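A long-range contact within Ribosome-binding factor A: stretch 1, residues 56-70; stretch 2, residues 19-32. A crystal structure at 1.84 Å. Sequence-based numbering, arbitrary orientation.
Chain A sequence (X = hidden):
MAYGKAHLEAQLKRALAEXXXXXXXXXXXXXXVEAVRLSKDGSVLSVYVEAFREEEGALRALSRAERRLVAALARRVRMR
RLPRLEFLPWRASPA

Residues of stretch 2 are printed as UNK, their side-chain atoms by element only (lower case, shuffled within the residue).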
ATOM      1  N   GLU A  56      -3.323  12.342  -8.024  1.00 20.28           N
ATOM      2  CA  GLU A  56      -4.056  12.778  -6.843  1.00 21.77           C
ATOM      3  C   GLU A  56      -5.288  11.900  -6.612  1.00 17.14           C
ATOM      4  O   GLU A  56      -5.558  11.504  -5.471  1.00 16.87           O
ATOM      5  CB  GLU A  56      -4.517  14.236  -6.989  1.00 30.47           C
ATOM      6  CG  GLU A  56      -3.430  15.299  -6.836  1.00 45.52           C
ATOM      7  CD  GLU A  56      -3.967  16.715  -7.076  1.00 56.07           C
ATOM      8  OE1 GLU A  56      -4.889  17.141  -6.342  1.00 57.26           O
ATOM      9  OE2 GLU A  56      -3.471  17.401  -8.004  1.00 60.93           O
ATOM     10  N   GLY A  57      -6.036  11.627  -7.687  1.00 17.92           N
ATOM     11  CA  GLY A  57      -7.239  10.802  -7.589  1.00 18.29           C
ATOM     12  C   GLY A  57      -6.942   9.367  -7.157  1.00 17.30           C
ATOM     13  O   GLY A  57      -7.714   8.739  -6.420  1.00 17.13           O
ATOM     14  N   ALA A  58      -5.811   8.836  -7.613  1.00 15.45           N
ATOM     15  CA  ALA A  58      -5.416   7.485  -7.240  1.00 14.45           C
ATOM     16  C   ALA A  58      -5.091   7.463  -5.749  1.00 15.29           C
ATOM     17  O   ALA A  58      -5.495   6.550  -5.021  1.00 13.22           O
ATOM     18  CB  ALA A  58      -4.191   7.048  -8.045  1.00 14.27           C
ATOM     19  N   LEU A  59      -4.361   8.471  -5.287  1.00 14.38           N
ATOM     20  CA  LEU A  59      -3.983   8.518  -3.882  1.00 11.80           C
ATOM     21  C   LEU A  59      -5.227   8.639  -3.013  1.00 13.75           C
ATOM     22  O   LEU A  59      -5.276   8.073  -1.930  1.00 12.81           O
ATOM     23  CB  LEU A  59      -3.009   9.687  -3.618  1.00 15.09           C
ATOM     24  CG  LEU A  59      -1.659   9.591  -4.349  1.00 21.90           C
ATOM     25  CD1 LEU A  59      -0.827  10.832  -4.059  1.00 20.01           C
ATOM     26  CD2 LEU A  59      -0.901   8.351  -3.901  1.00 19.10           C
ATOM     27  N   ARG A  60      -6.254   9.337  -3.498  1.00 15.26           N
ATOM     28  CA  ARG A  60      -7.465   9.485  -2.683  1.00 17.67           C
ATOM     29  C   ARG A  60      -8.213   8.176  -2.623  1.00 16.03           C
ATOM     30  O   ARG A  60      -8.789   7.831  -1.588  1.00 16.73           O
ATOM     31  CB  ARG A  60      -8.399  10.555  -3.247  1.00 18.04           C
ATOM     32  CG  ARG A  60      -8.006  11.965  -2.876  1.00 25.76           C
ATOM     33  CD  ARG A  60      -9.176  12.912  -3.151  1.00 29.41           C
ATOM     34  NE  ARG A  60      -9.422  13.075  -4.580  1.00 28.65           N
ATOM     35  CZ  ARG A  60      -8.750  13.910  -5.361  1.00 27.61           C
ATOM     36  NH1 ARG A  60      -7.783  14.670  -4.853  1.00 31.41           N
ATOM     37  NH2 ARG A  60      -9.058  13.997  -6.649  1.00 32.83           N
ATOM     38  N   ALA A  61      -8.208   7.460  -3.746  1.00 16.11           N
ATOM     39  CA  ALA A  61      -8.883   6.169  -3.847  1.00 16.61           C
ATOM     40  C   ALA A  61      -8.265   5.153  -2.891  1.00 18.91           C
ATOM     41  O   ALA A  61      -8.983   4.383  -2.234  1.00 15.15           O
ATOM     42  CB  ALA A  61      -8.826   5.644  -5.296  1.00 12.51           C
ATOM     43  N   LEU A  62      -6.939   5.142  -2.813  1.00 14.59           N
ATOM     44  CA  LEU A  62      -6.253   4.219  -1.908  1.00 10.36           C
ATOM     45  C   LEU A  62      -6.534   4.617  -0.473  1.00  9.40           C
ATOM     46  O   LEU A  62      -6.872   3.779   0.372  1.00 12.04           O
ATOM     47  CB  LEU A  62      -4.747   4.251  -2.173  1.00 12.13           C
ATOM     48  CG  LEU A  62      -4.323   3.646  -3.510  1.00 14.78           C
ATOM     49  CD1 LEU A  62      -2.876   4.090  -3.849  1.00 14.82           C
ATOM     50  CD2 LEU A  62      -4.450   2.112  -3.415  1.00 13.32           C
ATOM     51  N   SER A  63      -6.402   5.909  -0.188  1.00  8.60           N
ATOM     52  CA  SER A  63      -6.652   6.408   1.167  1.00 11.12           C
ATOM     53  C   SER A  63      -8.072   6.031   1.616  1.00 14.30           C
ATOM     54  O   SER A  63      -8.302   5.647   2.764  1.00 14.06           O
ATOM     55  CB  SER A  63      -6.497   7.932   1.198  1.00 15.13           C
ATOM     56  OG  SER A  63      -5.134   8.288   1.074  1.00 19.58           O
ATOM     57  N   ARG A  64      -9.027   6.143   0.704  1.00 14.44           N
ATOM     58  CA  ARG A  64     -10.406   5.813   1.057  1.00 17.91           C
ATOM     59  C   ARG A  64     -10.542   4.324   1.327  1.00 18.41           C
ATOM     60  O   ARG A  64     -11.358   3.907   2.161  1.00 19.34           O
ATOM     61  CB  ARG A  64     -11.361   6.219  -0.060  1.00 21.22           C
ATOM     62  CG  ARG A  64     -12.816   5.893   0.258  1.00 32.61           C
ATOM     63  CD  ARG A  64     -13.734   6.313  -0.857  1.00 41.13           C
ATOM     64  NE  ARG A  64     -15.107   5.880  -0.613  1.00 49.47           N
ATOM     65  CZ  ARG A  64     -16.116   6.099  -1.451  1.00 52.35           C
ATOM     66  NH1 ARG A  64     -15.905   6.752  -2.591  1.00 46.12           N
ATOM     67  NH2 ARG A  64     -17.332   5.658  -1.154  1.00 49.46           N
ATOM     68  N   ALA A  65      -9.725   3.526   0.636  1.00 14.95           N
ATOM     69  CA  ALA A  65      -9.749   2.077   0.776  1.00 16.42           C
ATOM     70  C   ALA A  65      -8.825   1.581   1.877  1.00 17.04           C
ATOM     71  O   ALA A  65      -8.677   0.376   2.044  1.00 13.79           O
ATOM     72  CB  ALA A  65      -9.330   1.417  -0.555  1.00 17.96           C
ATOM     73  N   GLU A  66      -8.224   2.491   2.643  1.00 11.34           N
ATOM     74  CA  GLU A  66      -7.240   2.082   3.652  1.00 14.85           C
ATOM     75  C   GLU A  66      -7.723   1.041   4.642  1.00 15.15           C
ATOM     76  O   GLU A  66      -7.011   0.089   4.927  1.00 10.74           O
ATOM     77  CB  GLU A  66      -6.676   3.306   4.410  1.00 14.84           C
ATOM     78  CG  GLU A  66      -5.377   3.025   5.202  1.00 15.13           C
ATOM     79  CD  GLU A  66      -5.593   2.641   6.671  1.00 16.03           C
ATOM     80  OE1 GLU A  66      -4.591   2.312   7.344  1.00 16.95           O
ATOM     81  OE2 GLU A  66      -6.739   2.663   7.164  1.00 15.38           O
ATOM     82  N   ARG A  67      -8.927   1.198   5.164  1.00 18.61           N
ATOM     83  CA  ARG A  67      -9.391   0.215   6.132  1.00 17.33           C
ATOM     84  C   ARG A  67      -9.609  -1.163   5.536  1.00 16.58           C
ATOM     85  O   ARG A  67      -9.232  -2.158   6.159  1.00 19.16           O
ATOM     86  CB  ARG A  67     -10.638   0.724   6.855  1.00 15.11           C
ATOM     87  CG  ARG A  67     -10.302   1.895   7.765  1.00 24.29           C
ATOM     88  CD  ARG A  67     -11.385   2.117   8.796  1.00 29.21           C
ATOM     89  NE  ARG A  67     -10.914   3.011   9.844  1.00 32.02           N
ATOM     90  CZ  ARG A  67     -11.638   3.366  10.896  1.00 39.64           C
ATOM     91  NH1 ARG A  67     -12.873   2.893  11.038  1.00 33.34           N
ATOM     92  NH2 ARG A  67     -11.128   4.196  11.800  1.00 35.87           N
ATOM     93  N   ARG A  68     -10.181  -1.224   4.329  1.00 17.54           N
ATOM     94  CA  ARG A  68     -10.415  -2.501   3.649  1.00 16.62           C
ATOM     95  C   ARG A  68      -9.084  -3.134   3.256  1.00 17.14           C
ATOM     96  O   ARG A  68      -8.935  -4.354   3.268  1.00 12.48           O
ATOM     97  CB  ARG A  68     -11.257  -2.298   2.378  1.00 19.21           C
ATOM     98  CG  ARG A  68     -12.543  -1.515   2.598  1.00 33.49           C
ATOM     99  CD  ARG A  68     -12.998  -0.827   1.304  1.00 42.05           C
ATOM    100  NE  ARG A  68     -13.999   0.202   1.569  1.00 51.90           N
ATOM    101  CZ  ARG A  68     -14.200   1.276   0.809  1.00 54.40           C
ATOM    102  NH1 ARG A  68     -13.461   1.474  -0.281  1.00 45.23           N
ATOM    103  NH2 ARG A  68     -15.140   2.157   1.146  1.00 53.00           N
ATOM    104  N   LEU A  69      -8.098  -2.315   2.906  1.00 12.52           N
ATOM    105  CA  LEU A  69      -6.805  -2.868   2.516  1.00  9.49           C
ATOM    106  C   LEU A  69      -6.060  -3.416   3.722  1.00 12.00           C
ATOM    107  O   LEU A  69      -5.401  -4.461   3.620  1.00 11.85           O
ATOM    108  CB  LEU A  69      -5.941  -1.808   1.813  1.00 10.10           C
ATOM    109  CG  LEU A  69      -6.339  -1.469   0.377  1.00 12.05           C
ATOM    110  CD1 LEU A  69      -5.520  -0.269  -0.139  1.00 10.08           C
ATOM    111  CD2 LEU A  69      -6.112  -2.685  -0.502  1.00 17.67           C
ATOM    112  N   VAL A  70      -6.161  -2.739   4.871  1.00  6.64           N
ATOM    113  CA  VAL A  70      -5.470  -3.245   6.047  1.00 11.46           C
ATOM    114  C   VAL A  70      -6.133  -4.558   6.482  1.00 16.06           C
ATOM    115  O   VAL A  70      -5.457  -5.498   6.911  1.00 13.14           O
ATOM    116  CB  VAL A  70      -5.463  -2.202   7.189  1.00 14.17           C
ATOM    117  CG1 VAL A  70      -4.942  -2.824   8.480  1.00 14.58           C
ATOM    118  CG2 VAL A  70      -4.526  -1.034   6.797  1.00  7.64           C
ATOM    119  N   UNK A  19      -3.684  -6.869  -3.410  1.00 21.45           N
ATOM    120  CA  UNK A  19      -4.949  -6.420  -2.853  1.00 15.41           C
ATOM    121  C   UNK A  19      -5.461  -5.168  -3.560  1.00 19.24           C
ATOM    122  O   UNK A  19      -6.662  -4.982  -3.703  1.00 16.54           O
ATOM    123  o   UNK A  19      -6.687  -8.306  -1.113  1.00 25.49           O
ATOM    124  c   UNK A  19      -4.545  -7.422  -0.536  1.00 22.77           C
ATOM    125  o   UNK A  19      -5.003  -9.717  -0.992  1.00 27.04           O
ATOM    126  c   UNK A  19      -5.479  -8.563  -0.910  1.00 21.02           C
ATOM    127  c   UNK A  19      -4.822  -6.161  -1.347  1.00 17.72           C
ATOM    128  N   UNK A  20      -4.556  -4.304  -4.003  1.00 15.73           N
ATOM    129  CA  UNK A  20      -4.985  -3.103  -4.708  1.00 15.11           C
ATOM    130  C   UNK A  20      -5.547  -3.525  -6.077  1.00 17.99           C
ATOM    131  O   UNK A  20      -6.582  -3.028  -6.531  1.00 16.65           O
ATOM    132  c   UNK A  20      -4.131  -1.063  -5.919  1.00 13.34           C
ATOM    133  c   UNK A  20      -3.795  -2.134  -4.889  1.00 15.48           C
ATOM    134  c   UNK A  20      -2.205  -0.605  -3.532  1.00 16.72           C
ATOM    135  c   UNK A  20      -3.432  -1.531  -3.530  1.00 14.22           C
ATOM    136  N   UNK A  21      -4.863  -4.462  -6.728  1.00 21.76           N
ATOM    137  CA  UNK A  21      -5.307  -4.950  -8.029  1.00 25.09           C
ATOM    138  C   UNK A  21      -6.708  -5.535  -7.887  1.00 23.15           C
ATOM    139  O   UNK A  21      -7.484  -5.521  -8.832  1.00 24.52           O
ATOM    140  c   UNK A  21      -4.339  -6.026  -8.545  1.00 31.06           C
ATOM    141  c   UNK A  21      -3.600  -5.678  -9.839  1.00 42.98           C
ATOM    142  c   UNK A  21      -4.233  -6.309 -11.080  1.00 46.07           C
ATOM    143  o   UNK A  21      -5.430  -6.138 -11.344  1.00 51.14           O
ATOM    144  n   UNK A  21      -3.428  -7.039 -11.850  1.00 44.27           N
ATOM    145  N   UNK A  22      -7.030  -6.044  -6.700  1.00 21.14           N
ATOM    146  CA  UNK A  22      -8.353  -6.637  -6.452  1.00 22.05           C
ATOM    147  C   UNK A  22      -9.455  -5.589  -6.263  1.00 26.70           C
ATOM    148  O   UNK A  22     -10.648  -5.913  -6.336  1.00 25.16           O
ATOM    149  c   UNK A  22      -8.302  -7.558  -5.237  1.00 17.29           C
ATOM    150  N   UNK A  23      -9.066  -4.340  -6.016  1.00 21.21           N
ATOM    151  CA  UNK A  23     -10.056  -3.273  -5.855  1.00 24.32           C
ATOM    152  C   UNK A  23     -10.614  -2.922  -7.234  1.00 27.60           C
ATOM    153  O   UNK A  23      -9.946  -3.107  -8.253  1.00 29.55           O
ATOM    154  c   UNK A  23      -8.883  -2.258  -3.802  1.00 18.62           C
ATOM    155  c   UNK A  23      -9.408  -2.039  -5.224  1.00 17.14           C
ATOM    156  c   UNK A  23      -8.248  -0.961  -3.285  1.00 21.29           C
ATOM    157  c   UNK A  23     -10.033  -2.695  -2.890  1.00 19.71           C
ATOM    158  N   UNK A  24     -11.830  -2.403  -7.277  1.00 27.97           N
ATOM    159  CA  UNK A  24     -12.430  -2.070  -8.564  1.00 30.88           C
ATOM    160  C   UNK A  24     -12.411  -0.594  -8.931  1.00 29.09           C
ATOM    161  O   UNK A  24     -12.772  -0.227 -10.047  1.00 30.52           O
ATOM    162  c   UNK A  24     -13.867  -2.587  -8.608  1.00 34.76           C
ATOM    163  c   UNK A  24     -13.071  -4.804  -9.572  1.00 52.45           C
ATOM    164  o   UNK A  24     -13.054  -4.391 -10.752  1.00 56.00           O
ATOM    165  c   UNK A  24     -13.978  -4.112  -8.559  1.00 45.55           C
ATOM    166  o   UNK A  24     -12.378  -5.773  -9.189  1.00 58.83           O
ATOM    167  N   UNK A  25     -11.984   0.255  -8.008  1.00 27.36           N
ATOM    168  CA  UNK A  25     -11.968   1.691  -8.284  1.00 27.54           C
ATOM    169  C   UNK A  25     -11.249   2.030  -9.604  1.00 24.81           C
ATOM    170  O   UNK A  25     -10.065   1.714  -9.796  1.00 18.88           O
ATOM    171  c   UNK A  25     -11.324   2.439  -7.108  1.00 27.74           C
ATOM    172  o   UNK A  25     -11.677   4.553  -8.092  1.00 18.86           O
ATOM    173  c   UNK A  25     -11.747   3.894  -7.047  1.00 29.70           C
ATOM    174  o   UNK A  25     -12.148   4.386  -5.967  1.00 35.47           O
ATOM    175  N   UNK A  26     -11.962   2.672 -10.541  1.00 25.50           N
ATOM    176  CA  UNK A  26     -11.343   3.033 -11.821  1.00 21.87           C
ATOM    177  C   UNK A  26     -10.137   3.979 -11.698  1.00 18.53           C
ATOM    178  O   UNK A  26      -9.284   4.026 -12.594  1.00 18.59           O
ATOM    179  c   UNK A  26     -13.521   4.016 -11.583  1.00 28.77           C
ATOM    180  c   UNK A  26     -13.414   2.928 -10.565  1.00 26.55           C
ATOM    181  c   UNK A  26     -12.504   3.637 -12.620  1.00 28.21           C
ATOM    182  N   UNK A  27     -10.064   4.715 -10.594  1.00 18.35           N
ATOM    183  CA  UNK A  27      -8.946   5.625 -10.357  1.00 15.87           C
ATOM    184  C   UNK A  27      -7.652   4.834 -10.155  1.00 18.03           C
ATOM    185  O   UNK A  27      -6.553   5.382 -10.249  1.00 18.87           O
ATOM    186  n   UNK A  27     -11.390   9.073  -5.465  1.00 16.10           N
ATOM    187  n   UNK A  27     -11.314   7.411  -7.070  1.00 17.48           N
ATOM    188  n   UNK A  27     -12.215   6.985  -4.995  1.00 19.14           N
ATOM    189  c   UNK A  27     -10.689   8.273  -8.074  1.00 18.91           C
ATOM    190  c   UNK A  27     -10.344   7.506  -9.348  1.00 23.96           C
ATOM    191  c   UNK A  27      -9.225   6.487  -9.126  1.00 18.81           C
ATOM    192  c   UNK A  27     -11.637   7.818  -5.843  1.00 22.80           C
ATOM    193  N   UNK A  28      -7.787   3.535  -9.907  1.00 13.43           N
ATOM    194  CA  UNK A  28      -6.628   2.666  -9.679  1.00 11.40           C
ATOM    195  C   UNK A  28      -6.246   1.830 -10.892  1.00 12.20           C
ATOM    196  O   UNK A  28      -5.374   0.960 -10.792  1.00 19.21           O
ATOM    197  c   UNK A  28      -6.918   1.711  -8.511  1.00 11.55           C
ATOM    198  c   UNK A  28      -6.280   3.297  -6.690  1.00 17.56           C
ATOM    199  c   UNK A  28      -7.358   2.354  -7.198  1.00 11.33           C
ATOM    200  c   UNK A  28      -7.640   1.260  -6.172  1.00 16.91           C
ATOM    201  N   UNK A  29      -6.889   2.059 -12.030  1.00 16.04           N
ATOM    202  CA  UNK A  29      -6.572   1.259 -13.219  1.00 15.60           C
ATOM    203  C   UNK A  29      -5.105   1.472 -13.630  1.00 20.11           C
ATOM    204  O   UNK A  29      -4.642   2.605 -13.743  1.00 13.70           O
ATOM    205  c   UNK A  29      -7.086  -0.539 -15.609  1.00 32.11           C
ATOM    206  c   UNK A  29      -6.898   0.786 -18.046  1.00 26.69           C
ATOM    207  c   UNK A  29      -6.819  -1.262 -16.780  1.00 38.46           C
ATOM    208  c   UNK A  29      -6.725  -0.592 -18.002  1.00 32.14           C
ATOM    209  c   UNK A  29      -7.165   1.499 -16.867  1.00 34.11           C
ATOM    210  c   UNK A  29      -7.522   1.619 -14.372  1.00 18.81           C
ATOM    211  c   UNK A  29      -7.260   0.845 -15.643  1.00 27.96           C
ATOM    212  N   UNK A  30      -4.386   0.366 -13.814  1.00 16.53           N
ATOM    213  CA  UNK A  30      -2.976   0.363 -14.201  1.00 16.86           C
ATOM    214  C   UNK A  30      -2.008   0.897 -13.154  1.00 20.06           C
ATOM    215  O   UNK A  30      -0.818   1.081 -13.438  1.00 18.33           O
ATOM    216  c   UNK A  30      -2.768   1.133 -15.504  1.00 17.72           C
ATOM    217  c   UNK A  30      -3.547   0.577 -16.694  1.00 20.71           C
ATOM    218  c   UNK A  30      -3.298  -0.927 -16.807  1.00 22.15           C
ATOM    219  c   UNK A  30      -3.102   1.304 -17.968  1.00 19.67           C
ATOM    220  N   UNK A  31      -2.503   1.154 -11.954  1.00 12.45           N
ATOM    221  CA  UNK A  31      -1.627   1.642 -10.890  1.00 18.90           C
ATOM    222  C   UNK A  31      -0.714   0.521 -10.419  1.00 22.63           C
ATOM    223  O   UNK A  31      -1.144  -0.636 -10.320  1.00 23.37           O
ATOM    224  c   UNK A  31      -1.481   1.492  -7.440  1.00 15.83           C
ATOM    225  c   UNK A  31      -2.173   3.865  -7.927  1.00 20.66           C
ATOM    226  c   UNK A  31      -2.440   2.127  -9.685  1.00 18.29           C
ATOM    227  c   UNK A  31      -1.586   2.589  -8.501  1.00 22.68           C
ATOM    228  N   UNK A  32       0.535   0.864 -10.116  1.00 17.01           N
ATOM    229  CA  UNK A  32       1.487  -0.112  -9.598  1.00 18.27           C
ATOM    230  C   UNK A  32       2.149   0.382  -8.313  1.00 16.31           C
ATOM    231  O   UNK A  32       2.282   1.586  -8.069  1.00 14.65           O
ATOM    232  c   UNK A  32       2.597  -0.449 -10.617  1.00 19.94           C
ATOM    233  c   UNK A  32       2.007  -1.106 -11.862  1.00 23.52           C
ATOM    234  o   UNK A  32       3.296   0.747 -10.972  1.00 20.85           O
TER
HETATM  235  O   HOH W   1     -11.431   3.537  -2.853  1.00 30.94           O

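Position 19 has three side-chain carbons, the third carrying two oxygens: E19. Its CB lies 3.8 Å from L69 CD2, so the aliphatic base packs while the carboxylate stays apart from the leucine. Position 20 has four carbons, forked at the first, with one arm two carbons long. This is I20, whose CD1 reaches 3.5 Å from L62 CD2; the long arm fits a buried site between L62 and L69.

Position 21, three carbons ending in one oxygen and one nitrogen, is Q21, exposed and clear of stretch 1. Position 22 has a single carbon, A22, also without contact. Position 23 has four carbons forked at the second: L23. Its CD1 sits 3.8 Å from A65 CB and 3.9 Å from L69 CD2, so one methyl meets both residues. Position 24 repeats the pattern of 19, three carbons and two oxygens, and is E24, a polar chain suited to its exposed place.

Position 25 has two carbons, the second bearing two oxygens, one of them 3.6 Å from A61 CB. It is D25. A water donates to A61 O (2.7 Å) and, weakly, to D25 OD2 (3.3 Å), bridging the stretches. Position 26, three carbons closed onto the backbone N, is P26, which points away and opens a 3-10 segment.

Position 27 has three carbons, a nitrogen, then a carbon with two more nitrogens: R27. Its CD lies 3.4 Å from G57 O, and A61 CB packs over one face of the guanidinium, 3.5 Å from NE. R27 NE donates to D25 OD1 (3.1 Å), and R27 NH2 forms a salt bridge with D25 OD2 (2.8 Å), a useful balance where R64 NH1 is only 4.4 Å from R27 NH2.

Position 28, four carbons forked at the second, is L28; its CD2 is 3.7 Å from A61 CB and 3.8 Å from L62 CG. Position 29, one carbon and a six-carbon ring, is F29, and position 30, four carbons forked at the second, is L30; both are exposed and out of reach. Position 31 has the same fork and is L31, its CD1 3.8 Å from A58 CB. Position 32, one carbon carrying an oxygen and a carbon, is T32, beyond contact.

No direct hydrogen bond crosses the contact. Leucine and isoleucine side chains fill the space beside L62 and L69, while small A58 and A61 let stretch 2 come close: the CA atoms of A58 and R27 are 5.1 Å apart. D25 holds R27 along the helix, completing a largely apolar interface.

Stretch 2 (19-32) EIQALEDPRLFLLT
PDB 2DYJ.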